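Local coordinates for protein 2-hydroxy-3-oxopropionate reductase (Polaromonas sp. JS666, PDB 4DLL) that probably catalyses the reversible, NAD(P)H-dependent reduction of 2-hydroxy-3-oxopropionate (tartronate semialdehyde) to glycerate, at residues A[93-98]-A[102-107]; A[129-134]-A[145-150]; A[109-114]-A[139-144]; A[44-49]-A[160-165]; A[49-52]-A[56-59]. All coordinates share one frame; numbering follows the deposited sequence.

Interaction 1 of 5, residues A[93-98]-A[102-107]; sequences SMLENG and QDVLFA
Leu95 reaches from the loop after strand 90-93 to Val104 on helix 98-107. Its CB already points at the helix, and CG lies anti to the carbonyl carbon (chi1 -58°), carrying the branch outward. CD1 alone completes the approach: it stands 4.1 Å from CG2 of Val104 and nearly as close to CB of the same residue, two side chains meeting tip to tip. Elsewhere the leucine leans on Arg62, which also forms a salt bridge with Glu96, and on the glycine-rich turn whose GxGxxG-like pattern (Gly38, Gly40, Gly43) fits a Rossmann dinucleotide site. A sulfate lies about 6 Å from the Leu95 side chain, consistent with an anion-accepting pocket here, though it probably came from the crystallisation liquor. The loop turns directly into the helix. Asn97 is the N-cap, its OD1 accepting a hydrogen bond from the backbone N of Val100. One turn on, Gln102 N donates to Gly98 O at 3.0 Å; the N-H...O angle is 163°, not far from straight. CB of Gln102 comes within 3.5 Å of the same Gly98 O, while the rest of the chain bends at chi2 and runs away from the loop.

Interaction 2 of 5, residues A[129-134]-A[145-150]; sequences REARDH and HLDTPV
The carboxylate of Asp147, whose CB rests against Ala131, is gripped from helix 194-222 and the turn before it: OD1 accepts a hydrogen bond from Gly193 N, and OD2 one from Gln196 N plus a weak one from Gly195 N. These N-H groups at the start of the helix probably stabilise its negative charge. CG sits between the backbone N and the carbonyl carbon (chi1 48°). That rotation brings CG to 4.2 Å from CB of Ala131, while CB of Asp147 lies 4.1 Å from the same methyl.

Two residues back along the strand, on the same side, His145 holds CG anti to its backbone N and presents its ring to the helix. The carbonyl carbon (C) of His134 lies over one face, 4.0 Å from CD2 of His145. CB of His134 approaches NE2 of His145 to 3.7 Å, and Ala131 O comes in obliquely at 3.7 Å from CE1. NE2 is buried here without a hydrogen-bond partner in the model. The same ring also meets Phe120, their planes about 25° apart. With an alanine in place of His145, the backbone around His134 and the ring of Phe120 would probably both lose their packing partner, opening a gap under the helix.

Helix 129-134 runs nearly antiparallel to strand 145-147 (168°), with the axes 8.9 Å apart. This is the helix-on-strand packing of a beta-alpha-beta unit, made of strand 119-122, helix 128-140 and strand 144-151, in the NAD-binding domain.

Interaction 3 of 5, residues A[109-114]-A[139-144]; sequences GVAAAM and GALGIA
Ile143 overlaps the C-terminal end of the short helix 110-113 with both of its branches. CG1 lies beside the backbone N and CG2 anti to it (chi1 -51°), which splits the side chain between two targets. CD1 comes to 3.4 Å from Ala111 O and lies 4.1 Å from CB of Met114. CG2 meets the terminal methyl of Met114, a selenomethionine in this crystal; the 3.4 Å between CG2 of Ile143 and CE of Met114 is tighter than ordinary van der Waals contact. The two side chains cross at about a right angle, and the bend of Met114 at chi3 (64°) turns CE toward the isoleucine. Farther out, CD1 of the exposed Leu141 touches the methyl of Ala111 at 4.1 Å. No hydrogen bond links the segments. The chain is delivered to this position by a Schellman motif ending helix 128-140: Gly142, with positive phi, is its C-prime residue, Gly142 N bonds to Gly139 O and Ile143 N to Leu138 O. Directly after this turn Ala144 begins strand 144-151. The contact therefore joins two connections at one end of the sheet. Helix 98-107 packs on Val110 and Ala111, helix 81-85 touches Val110 and Met114, Leu138 of helix 128-140 touches Ala111 and Ile143, and Phe120 of strand 119-122 lies against Met114.

Interaction 4 of 5, residues A[44-49]-A[160-165]; sequences LPMARR and GTLVIM
In Met46, a selenomethionine here, CG is anti to the carbonyl carbon (chi1 -59°), and a bend at chi3 swings the terminal methyl round, setting both SE and CE against Leu162. In Arg49 the same first rotamer is followed by a bend at chi3 (94°), which turns the guanidinium to Gly160. SE of Met46 lies 4.0 Å from CD1 of Leu162 and CE of Met46 4.1 Å from it; the side chains cross at about a right angle. Arg49 instead lays one face of its guanidinium over Gly160, off-centre. CA of Gly160 sits 3.6 Å from the guanidinium plane, toward its rim, and Gly160 N is 3.6 Å from NE of Arg49. Lacking a side chain, and turned with positive phi where helix 153-159 ends, the glycine lets its backbone come this near the flat group.

Both partners belong to the Rossmann-type domain. Helix 43-52 follows the first strand and its glycine-rich turn, whereas strand 162-167, more than a hundred residues later, runs antiparallel to its neighbour 144-151 and parallel to 184-190. Phe183, ending helix 170-183, also touches Met46.

Weak hydrogen bonds steady the arginine, from NE to Glu158 O and from NH1 to Val182 O. An alanine in place of Arg49 would probably uncover the Gly160 backbone and leave those two helix-end carbonyls without this donor. Farther along the strand, Val163 and Met165 pack on Ala233 of the second subunit.

Interaction 5 of 5, residues A[49-52]-A[56-59]; sequences RLCE and ALQV
Leu50 and Cys51 meet Leu57 without any flat group taking part, so there are no faces or edges in the contact itself; of the aromatic residues around it, Phe36 on strand 33-37 is touched by both leucines. What carries the contact is a fork. Leu57 projects from its strand toward the helix with CG anti to the backbone N (chi1 -176°), and its two methyls part to meet successive residues of the last helical turn. CD1 of Leu57 lies 3.7 Å from CD2 of Leu50, and the two leucine side chains cross at about a right angle. CD2 of Leu57 takes the other partner, approaching SG of Cys51 at 4.1 Å.

Cys51 holds SG beside the backbone N (chi1 -48°), turning the sulfur to the leucine. All three contacting groups are apolar or weakly polar, and no hydrogen bond spans the two segments. Leu50 is enclosed further by Leu179, Val182 and Phe183 of helix 170-183 and by Tyr55 in the turn between the segments. The strand's own backbone bonds run to Ile34 and Phe36 on one neighbour and to Thr76 on another. Three residues make the turn between helix and strand, and CA of Cys51 lies 6.4 Å from CA of Ala56. Helix 43-52 folding back onto strand 56-60, beside strand 33-37, makes the first beta-alpha-beta unit of a Rossmann fold.

Overall arrangement
All five contacts lie in the NAD-binding domain; interactions 2, 4 and 5 bring helices onto one mixed sheet. Interactions 4 and 5 (centres 12 Å apart) share Arg49 and helix 43-52, and Ala47 CB touches Leu57 CD2 at 3.5 Å. Interactions 1 and 2, centres 11 Å apart, meet where Gly98 approaches Glu130 and His134. Interaction 3 joins interaction 1 through a probable hydrogen bond from Ala111 N to Leu105 O (2.9 Å) and, like interaction 2, uses helix 128-140. Strands 144-151 and 162-167 link interactions 2 and 4, with Pro149 O 2.8 Å from Met165 N. Leu95 of interaction 1 touches the glycine-rich turn of the probable dinucleotide site, and Met94 touches Met46 of interaction 4.

Interaction 1 of 5, residues A[93-98]-A[102-107]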
# COMPACT_ATOMS: atom_id res chain seq x y z
N SER A 93 -26.72 -11.97 3.09
CA SER A 93 -26.64 -10.97 4.20
C SER A 93 -25.64 -9.79 4.02
O SER A 93 -24.45 -9.97 3.82
CB SER A 93 -26.43 -11.66 5.57
OG SER A 93 -25.80 -10.77 6.49
N MSE A 94 -26.15 -8.57 4.16
CA MSE A 94 -25.32 -7.39 4.15
C MSE A 94 -25.55 -6.63 5.46
O MSE A 94 -25.63 -5.38 5.54
CB MSE A 94 -25.65 -6.56 2.92
CG MSE A 94 -25.22 -7.29 1.64
SE MSE A 94 -25.74 -6.26 0.13
CE MSE A 94 -24.91 -7.23 -1.38
N LEU A 95 -25.66 -7.41 6.50
CA LEU A 95 -25.93 -6.89 7.80
C LEU A 95 -24.62 -6.38 8.46
O LEU A 95 -23.54 -6.53 7.91
CB LEU A 95 -26.60 -7.98 8.62
CG LEU A 95 -27.88 -8.48 7.99
CD1 LEU A 95 -28.34 -9.74 8.66
CD2 LEU A 95 -28.92 -7.40 8.11
N GLU A 96 -24.75 -5.76 9.64
CA GLU A 96 -23.65 -5.00 10.26
C GLU A 96 -22.60 -5.88 10.93
O GLU A 96 -21.40 -5.73 10.67
CB GLU A 96 -24.18 -4.04 11.34
CG GLU A 96 -24.85 -2.76 10.82
CD GLU A 96 -26.37 -2.93 10.53
OE1 GLU A 96 -26.95 -3.95 10.99
OE2 GLU A 96 -26.95 -2.04 9.85
N ASN A 97 -23.06 -6.75 11.81
CA ASN A 97 -22.17 -7.51 12.64
C ASN A 97 -22.78 -8.85 13.00
O ASN A 97 -23.92 -9.18 12.61
CB ASN A 97 -21.85 -6.74 13.93
CG ASN A 97 -23.10 -6.40 14.75
OD1 ASN A 97 -23.93 -7.27 15.05
ND2 ASN A 97 -23.25 -5.13 15.08
N GLY A 98 -21.98 -9.61 13.76
CA GLY A 98 -22.30 -10.94 14.23
C GLY A 98 -23.58 -11.13 14.97
O GLY A 98 -24.27 -12.11 14.69
N GLN A 102 -26.89 -13.23 13.80
CA GLN A 102 -27.43 -14.28 14.66
C GLN A 102 -28.92 -14.09 14.87
O GLN A 102 -29.70 -15.02 14.70
CB GLN A 102 -26.68 -14.26 16.00
CG GLN A 102 -27.47 -14.82 17.25
CD GLN A 102 -26.98 -16.18 17.73
OE1 GLN A 102 -25.80 -16.54 17.54
NE2 GLN A 102 -27.87 -16.93 18.38
N ASP A 103 -29.31 -12.86 15.24
CA ASP A 103 -30.68 -12.53 15.56
C ASP A 103 -31.58 -12.78 14.35
O ASP A 103 -32.48 -13.63 14.38
CB ASP A 103 -30.80 -11.07 16.01
CG ASP A 103 -32.15 -10.76 16.61
OD1 ASP A 103 -32.29 -10.88 17.85
OD2 ASP A 103 -33.09 -10.43 15.84
N VAL A 104 -31.30 -12.06 13.27
CA VAL A 104 -32.00 -12.32 11.99
C VAL A 104 -32.13 -13.81 11.57
O VAL A 104 -33.23 -14.28 11.23
CB VAL A 104 -31.42 -11.47 10.84
CG1 VAL A 104 -32.20 -11.72 9.55
CG2 VAL A 104 -31.52 -10.02 11.21
N LEU A 105 -31.02 -14.55 11.62
CA LEU A 105 -31.03 -15.94 11.20
C LEU A 105 -31.88 -16.79 12.14
O LEU A 105 -32.67 -17.62 11.70
CB LEU A 105 -29.60 -16.48 11.17
CG LEU A 105 -28.80 -16.49 9.84
CD1 LEU A 105 -27.42 -17.06 10.10
CD2 LEU A 105 -29.52 -17.32 8.81
N PHE A 106 -31.72 -16.58 13.44
CA PHE A 106 -32.36 -17.47 14.41
C PHE A 106 -33.49 -16.81 15.21
O PHE A 106 -34.60 -17.31 15.18
CB PHE A 106 -31.30 -18.18 15.27
CG PHE A 106 -30.20 -18.81 14.44
CD1 PHE A 106 -30.44 -19.97 13.70
CD2 PHE A 106 -28.94 -18.21 14.35
CE1 PHE A 106 -29.43 -20.53 12.88
CE2 PHE A 106 -27.93 -18.76 13.54
CZ PHE A 106 -28.18 -19.91 12.79
N ALA A 107 -33.26 -15.68 15.86
CA ALA A 107 -34.38 -14.98 16.53
C ALA A 107 -35.57 -14.68 15.60
O ALA A 107 -36.73 -14.71 16.05
CB ALA A 107 -33.90 -13.67 17.18

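Interaction 2 of 5, residues A[129-134]-A[145-150]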
# COMPACT_ATOMS: atom_id res chain seq x y z
N ARG A 129 -14.63 -17.01 13.75
CA ARG A 129 -15.30 -17.87 14.76
C ARG A 129 -16.81 -17.84 14.56
O ARG A 129 -17.47 -18.88 14.50
CB ARG A 129 -14.92 -17.49 16.19
CG ARG A 129 -15.43 -18.51 17.25
CD ARG A 129 -15.47 -17.90 18.66
NE ARG A 129 -16.56 -16.94 18.85
CZ ARG A 129 -17.87 -17.24 18.89
NH1 ARG A 129 -18.33 -18.49 18.75
NH2 ARG A 129 -18.75 -16.26 19.08
N GLU A 130 -17.35 -16.64 14.40
CA GLU A 130 -18.77 -16.50 14.10
C GLU A 130 -19.20 -17.13 12.78
O GLU A 130 -20.25 -17.77 12.71
CB GLU A 130 -19.17 -15.03 14.13
CG GLU A 130 -19.50 -14.51 15.52
CD GLU A 130 -19.56 -12.99 15.56
OE1 GLU A 130 -18.67 -12.32 15.00
OE2 GLU A 130 -20.50 -12.46 16.17
N ALA A 131 -18.39 -16.93 11.72
CA ALA A 131 -18.68 -17.58 10.43
C ALA A 131 -18.72 -19.09 10.59
O ALA A 131 -19.64 -19.71 10.04
CB ALA A 131 -17.67 -17.17 9.32
N ARG A 132 -17.75 -19.70 11.29
CA ARG A 132 -17.75 -21.18 11.44
C ARG A 132 -18.98 -21.70 12.23
O ARG A 132 -19.58 -22.71 11.84
CB ARG A 132 -16.42 -21.74 12.03
CG ARG A 132 -15.15 -21.53 11.15
CD ARG A 132 -13.89 -22.14 11.79
NE ARG A 132 -13.68 -21.66 13.16
CZ ARG A 132 -12.92 -20.61 13.52
NH1 ARG A 132 -12.23 -19.89 12.63
NH2 ARG A 132 -12.83 -20.30 14.83
N ASP A 133 -19.32 -21.00 13.32
CA ASP A 133 -20.53 -21.20 14.14
C ASP A 133 -21.83 -21.12 13.32
O ASP A 133 -22.70 -22.00 13.40
CB ASP A 133 -20.48 -20.19 15.30
CG ASP A 133 -21.71 -20.21 16.22
OD1 ASP A 133 -22.21 -21.30 16.57
OD2 ASP A 133 -22.14 -19.10 16.66
N HIS A 134 -21.98 -20.08 12.50
CA HIS A 134 -23.16 -19.95 11.61
C HIS A 134 -23.18 -21.02 10.53
O HIS A 134 -24.22 -21.57 10.21
CB HIS A 134 -23.22 -18.55 10.96
CG HIS A 134 -23.38 -17.46 11.96
ND1 HIS A 134 -23.28 -16.14 11.62
CD2 HIS A 134 -23.56 -17.50 13.30
CE1 HIS A 134 -23.42 -15.40 12.71
NE2 HIS A 134 -23.59 -16.19 13.74
N HIS A 145 -23.44 -22.50 3.55
CA HIS A 145 -22.98 -21.22 4.02
C HIS A 145 -21.64 -21.01 3.34
O HIS A 145 -20.83 -21.93 3.28
CB HIS A 145 -22.74 -21.33 5.51
CG HIS A 145 -22.41 -20.04 6.19
ND1 HIS A 145 -21.13 -19.53 6.25
CD2 HIS A 145 -23.18 -19.20 6.93
CE1 HIS A 145 -21.14 -18.40 6.93
NE2 HIS A 145 -22.37 -18.18 7.35
N LEU A 146 -21.43 -19.83 2.77
CA LEU A 146 -20.09 -19.37 2.44
C LEU A 146 -19.94 -18.04 3.09
O LEU A 146 -20.95 -17.37 3.30
CB LEU A 146 -19.95 -19.08 0.96
CG LEU A 146 -19.78 -20.27 0.10
CD1 LEU A 146 -21.15 -20.74 -0.01
CD2 LEU A 146 -19.33 -19.64 -1.19
N ASP A 147 -18.71 -17.63 3.33
CA ASP A 147 -18.50 -16.32 3.92
C ASP A 147 -17.74 -15.62 2.83
O ASP A 147 -16.67 -16.10 2.42
CB ASP A 147 -17.76 -16.36 5.31
CG ASP A 147 -16.51 -17.23 5.32
OD1 ASP A 147 -16.60 -18.48 5.11
OD2 ASP A 147 -15.42 -16.68 5.57
N THR A 148 -18.34 -14.56 2.31
CA THR A 148 -17.90 -13.92 1.10
C THR A 148 -17.79 -12.39 1.22
O THR A 148 -18.50 -11.64 0.51
CB THR A 148 -18.77 -14.35 -0.15
OG1 THR A 148 -20.05 -13.74 -0.12
CG2 THR A 148 -18.95 -15.87 -0.20
N PRO A 149 -16.92 -11.92 2.13
CA PRO A 149 -16.64 -10.45 2.19
C PRO A 149 -15.96 -9.89 0.97
O PRO A 149 -15.32 -10.64 0.19
CB PRO A 149 -15.71 -10.30 3.38
CG PRO A 149 -15.13 -11.65 3.54
CD PRO A 149 -16.16 -12.64 3.15
N VAL A 150 -16.11 -8.58 0.82
CA VAL A 150 -15.64 -7.83 -0.34
C VAL A 150 -14.65 -6.72 0.02
O VAL A 150 -14.64 -6.22 1.16
CB VAL A 150 -16.80 -7.26 -1.21
CG1 VAL A 150 -17.85 -8.40 -1.49
CG2 VAL A 150 -17.46 -6.02 -0.56

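Interaction 3 of 5, residues A[109-114]-A[139-144]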
# COMPACT_ATOMS: atom_id res chain seq x y z
N GLY A 109 -36.02 -16.24 12.53
CA GLY A 109 -36.47 -17.43 11.84
C GLY A 109 -36.20 -17.51 10.34
O GLY A 109 -36.93 -18.16 9.62
N VAL A 110 -35.14 -16.85 9.90
CA VAL A 110 -34.72 -16.89 8.49
C VAL A 110 -34.20 -18.29 8.21
O VAL A 110 -34.58 -18.94 7.22
CB VAL A 110 -33.66 -15.79 8.17
CG1 VAL A 110 -32.94 -16.05 6.83
CG2 VAL A 110 -34.31 -14.43 8.14
N ALA A 111 -33.36 -18.78 9.10
CA ALA A 111 -32.76 -20.09 8.88
C ALA A 111 -33.85 -21.14 8.80
O ALA A 111 -33.85 -22.00 7.91
CB ALA A 111 -31.75 -20.43 9.96
N ALA A 112 -34.79 -21.04 9.75
CA ALA A 112 -35.90 -21.98 9.88
C ALA A 112 -36.67 -22.06 8.59
O ALA A 112 -37.05 -23.15 8.16
CB ALA A 112 -36.82 -21.55 11.03
N ALA A 113 -36.84 -20.91 7.96
CA ALA A 113 -37.67 -20.79 6.76
C ALA A 113 -37.00 -21.05 5.39
O ALA A 113 -37.69 -21.24 4.41
CB ALA A 113 -38.37 -19.45 6.77
N MSE A 114 -35.67 -21.10 5.33
CA MSE A 114 -35.03 -21.36 4.03
C MSE A 114 -35.25 -22.77 3.44
O MSE A 114 -35.27 -23.76 4.16
CB MSE A 114 -33.54 -21.00 4.07
CG MSE A 114 -33.25 -19.47 4.10
SE MSE A 114 -31.30 -19.06 4.52
CE MSE A 114 -30.36 -19.87 2.90
N GLY A 139 -25.79 -25.70 8.50
CA GLY A 139 -25.55 -27.06 8.03
C GLY A 139 -26.43 -28.04 8.81
O GLY A 139 -27.06 -28.93 8.21
N ALA A 140 -26.53 -27.85 10.13
CA ALA A 140 -27.49 -28.63 10.96
C ALA A 140 -28.83 -28.70 10.23
O ALA A 140 -29.52 -29.71 10.29
CB ALA A 140 -27.69 -27.98 12.36
N LEU A 141 -29.18 -27.63 9.51
CA LEU A 141 -30.50 -27.52 8.92
C LEU A 141 -30.55 -27.79 7.41
O LEU A 141 -31.55 -27.50 6.79
CB LEU A 141 -31.10 -26.15 9.25
CG LEU A 141 -31.43 -25.84 10.72
CD1 LEU A 141 -31.84 -24.40 10.94
CD2 LEU A 141 -32.50 -26.77 11.27
N GLY A 142 -29.50 -28.33 6.83
CA GLY A 142 -29.47 -28.60 5.37
C GLY A 142 -29.17 -27.36 4.50
O GLY A 142 -29.41 -27.33 3.28
N ILE A 143 -28.64 -26.32 5.12
CA ILE A 143 -28.37 -25.07 4.39
C ILE A 143 -26.88 -24.78 4.40
O ILE A 143 -26.24 -24.72 5.48
CB ILE A 143 -29.07 -23.83 5.01
CG1 ILE A 143 -30.57 -24.06 5.24
CG2 ILE A 143 -28.84 -22.60 4.17
CD1 ILE A 143 -31.05 -23.23 6.41
N ALA A 144 -26.36 -24.60 3.19
CA ALA A 144 -24.99 -24.22 2.90
C ALA A 144 -24.70 -22.78 3.31
O ALA A 144 -25.57 -21.95 3.35
CB ALA A 144 -24.66 -24.45 1.33

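Interaction 4 of 5, residues A[44-49]-A[160-165]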
# COMPACT_ATOMS: atom_id res chain seq x y z
N LEU A 44 -27.09 -1.05 -2.89
CA LEU A 44 -27.88 -0.54 -4.01
C LEU A 44 -27.27 -0.81 -5.38
O LEU A 44 -27.96 -1.35 -6.26
CB LEU A 44 -28.15 0.95 -3.84
CG LEU A 44 -29.60 1.35 -3.96
CD1 LEU A 44 -30.27 0.98 -2.63
CD2 LEU A 44 -29.69 2.87 -4.26
N PRO A 45 -26.00 -0.41 -5.58
CA PRO A 45 -25.34 -0.68 -6.86
C PRO A 45 -25.29 -2.19 -7.15
O PRO A 45 -25.47 -2.61 -8.32
CB PRO A 45 -23.93 -0.09 -6.66
CG PRO A 45 -23.86 0.37 -5.22
CD PRO A 45 -25.22 0.51 -4.73
N MSE A 46 -25.12 -3.00 -6.11
CA MSE A 46 -25.13 -4.47 -6.28
C MSE A 46 -26.49 -5.08 -6.67
O MSE A 46 -26.54 -6.10 -7.37
CB MSE A 46 -24.54 -5.20 -5.07
CG MSE A 46 -23.12 -4.77 -4.84
SE MSE A 46 -22.46 -5.37 -3.10
CE MSE A 46 -22.20 -7.26 -3.50
N ALA A 47 -27.57 -4.48 -6.20
CA ALA A 47 -28.90 -4.95 -6.58
C ALA A 47 -29.18 -4.61 -8.05
O ALA A 47 -29.84 -5.35 -8.74
CB ALA A 47 -29.95 -4.39 -5.68
N ARG A 48 -28.64 -3.50 -8.52
CA ARG A 48 -28.96 -3.03 -9.84
C ARG A 48 -28.20 -3.90 -10.88
O ARG A 48 -28.76 -4.29 -11.90
CB ARG A 48 -28.64 -1.53 -9.89
CG ARG A 48 -28.58 -0.84 -11.25
CD ARG A 48 -27.35 0.10 -11.25
NE ARG A 48 -27.37 1.07 -12.35
N ARG A 49 -26.96 -4.29 -10.58
CA ARG A 49 -26.28 -5.19 -11.51
C ARG A 49 -26.96 -6.54 -11.47
O ARG A 49 -26.97 -7.27 -12.46
CB ARG A 49 -24.80 -5.32 -11.19
CG ARG A 49 -24.09 -4.00 -11.04
CD ARG A 49 -22.60 -4.18 -11.10
NE ARG A 49 -22.10 -3.98 -12.45
CZ ARG A 49 -21.70 -4.95 -13.28
NH1 ARG A 49 -21.71 -6.23 -12.91
NH2 ARG A 49 -21.26 -4.63 -14.50
N GLY A 160 -18.82 -3.53 -11.07
CA GLY A 160 -18.69 -4.99 -10.94
C GLY A 160 -17.25 -5.42 -10.91
O GLY A 160 -16.86 -6.43 -11.52
N THR A 161 -16.43 -4.64 -10.22
CA THR A 161 -15.00 -4.90 -10.14
C THR A 161 -14.64 -4.96 -8.63
O THR A 161 -13.55 -4.55 -8.24
CB THR A 161 -14.17 -3.78 -10.83
OG1 THR A 161 -14.61 -2.54 -10.28
CG2 THR A 161 -14.46 -3.72 -12.29
N LEU A 162 -15.59 -5.41 -7.79
CA LEU A 162 -15.25 -5.77 -6.38
C LEU A 162 -14.30 -6.94 -6.46
O LEU A 162 -14.19 -7.60 -7.47
CB LEU A 162 -16.48 -6.14 -5.53
CG LEU A 162 -17.39 -4.93 -5.26
CD1 LEU A 162 -18.66 -5.35 -4.50
CD2 LEU A 162 -16.74 -3.69 -4.55
N VAL A 163 -13.59 -7.10 -5.36
CA VAL A 163 -12.84 -8.31 -5.05
C VAL A 163 -13.53 -9.01 -3.84
O VAL A 163 -13.90 -8.35 -2.87
CB VAL A 163 -11.38 -7.83 -4.86
CG1 VAL A 163 -10.74 -8.22 -3.57
CG2 VAL A 163 -10.59 -8.06 -6.14
N ILE A 164 -13.80 -10.31 -3.99
CA ILE A 164 -14.59 -11.11 -3.06
C ILE A 164 -13.77 -12.29 -2.55
O ILE A 164 -13.16 -13.07 -3.32
CB ILE A 164 -15.91 -11.63 -3.71
CG1 ILE A 164 -16.76 -10.50 -4.24
CG2 ILE A 164 -16.74 -12.49 -2.75
CD1 ILE A 164 -17.49 -10.89 -5.57
N MSE A 165 -13.74 -12.41 -1.23
CA MSE A 165 -12.90 -13.37 -0.58
C MSE A 165 -13.80 -14.36 0.13
O MSE A 165 -14.42 -14.01 1.19
CB MSE A 165 -12.01 -12.69 0.48
CG MSE A 165 -10.98 -11.67 -0.01
SE MSE A 165 -11.05 -10.17 1.37
CE MSE A 165 -12.54 -9.35 0.54

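Interaction 5 of 5, residues A[49-52]-A[56-59]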
# COMPACT_ATOMS: atom_id res chain seq x y z
N ARG A 49 -26.96 -4.29 -10.58
CA ARG A 49 -26.28 -5.19 -11.51
C ARG A 49 -26.96 -6.54 -11.47
O ARG A 49 -26.97 -7.27 -12.46
CB ARG A 49 -24.80 -5.32 -11.19
CG ARG A 49 -24.09 -4.00 -11.04
CD ARG A 49 -22.60 -4.18 -11.10
NE ARG A 49 -22.10 -3.98 -12.45
CZ ARG A 49 -21.70 -4.95 -13.28
NH1 ARG A 49 -21.71 -6.23 -12.91
NH2 ARG A 49 -21.26 -4.63 -14.50
N LEU A 50 -27.54 -6.85 -10.32
CA LEU A 50 -28.21 -8.10 -10.11
C LEU A 50 -29.47 -8.22 -10.98
O LEU A 50 -29.64 -9.18 -11.72
CB LEU A 50 -28.56 -8.25 -8.64
CG LEU A 50 -28.59 -9.69 -8.20
CD1 LEU A 50 -27.23 -10.25 -8.53
CD2 LEU A 50 -28.84 -9.73 -6.72
N CYS A 51 -30.34 -7.23 -10.85
CA CYS A 51 -31.52 -7.12 -11.72
C CYS A 51 -31.07 -7.05 -13.19
O CYS A 51 -31.57 -7.80 -14.00
CB CYS A 51 -32.39 -5.95 -11.32
SG CYS A 51 -32.67 -5.96 -9.54
N GLU A 52 -30.10 -6.20 -13.50
CA GLU A 52 -29.52 -6.15 -14.87
C GLU A 52 -28.99 -7.48 -15.39
O GLU A 52 -28.92 -7.66 -16.60
CB GLU A 52 -28.42 -5.12 -14.99
CG GLU A 52 -28.90 -3.69 -15.00
CD GLU A 52 -27.75 -2.75 -14.89
OE1 GLU A 52 -27.06 -2.51 -15.90
OE2 GLU A 52 -27.52 -2.25 -13.77
N ALA A 56 -34.04 -12.40 -10.10
CA ALA A 56 -35.16 -11.80 -9.41
C ALA A 56 -34.79 -11.52 -7.94
O ALA A 56 -34.10 -12.31 -7.30
CB ALA A 56 -36.42 -12.68 -9.54
N LEU A 57 -35.22 -10.40 -7.42
CA LEU A 57 -34.66 -9.97 -6.17
C LEU A 57 -35.70 -9.68 -5.12
O LEU A 57 -36.62 -8.89 -5.38
CB LEU A 57 -33.81 -8.72 -6.42
CG LEU A 57 -33.04 -8.17 -5.22
CD1 LEU A 57 -31.96 -9.18 -4.76
CD2 LEU A 57 -32.47 -6.76 -5.55
N GLN A 58 -35.55 -10.30 -3.95
CA GLN A 58 -36.34 -9.98 -2.76
C GLN A 58 -35.42 -9.33 -1.76
O GLN A 58 -34.24 -9.66 -1.69
CB GLN A 58 -36.94 -11.22 -2.08
CG GLN A 58 -37.53 -12.33 -2.99
CD GLN A 58 -38.67 -11.83 -3.90
OE1 GLN A 58 -39.57 -11.07 -3.46
NE2 GLN A 58 -38.63 -12.25 -5.16
N VAL A 59 -35.96 -8.42 -0.96
CA VAL A 59 -35.19 -7.66 -0.02
C VAL A 59 -35.92 -7.57 1.32
O VAL A 59 -37.11 -7.43 1.34
CB VAL A 59 -35.00 -6.19 -0.54
CG1 VAL A 59 -34.20 -5.36 0.48
CG2 VAL A 59 -34.30 -6.15 -1.89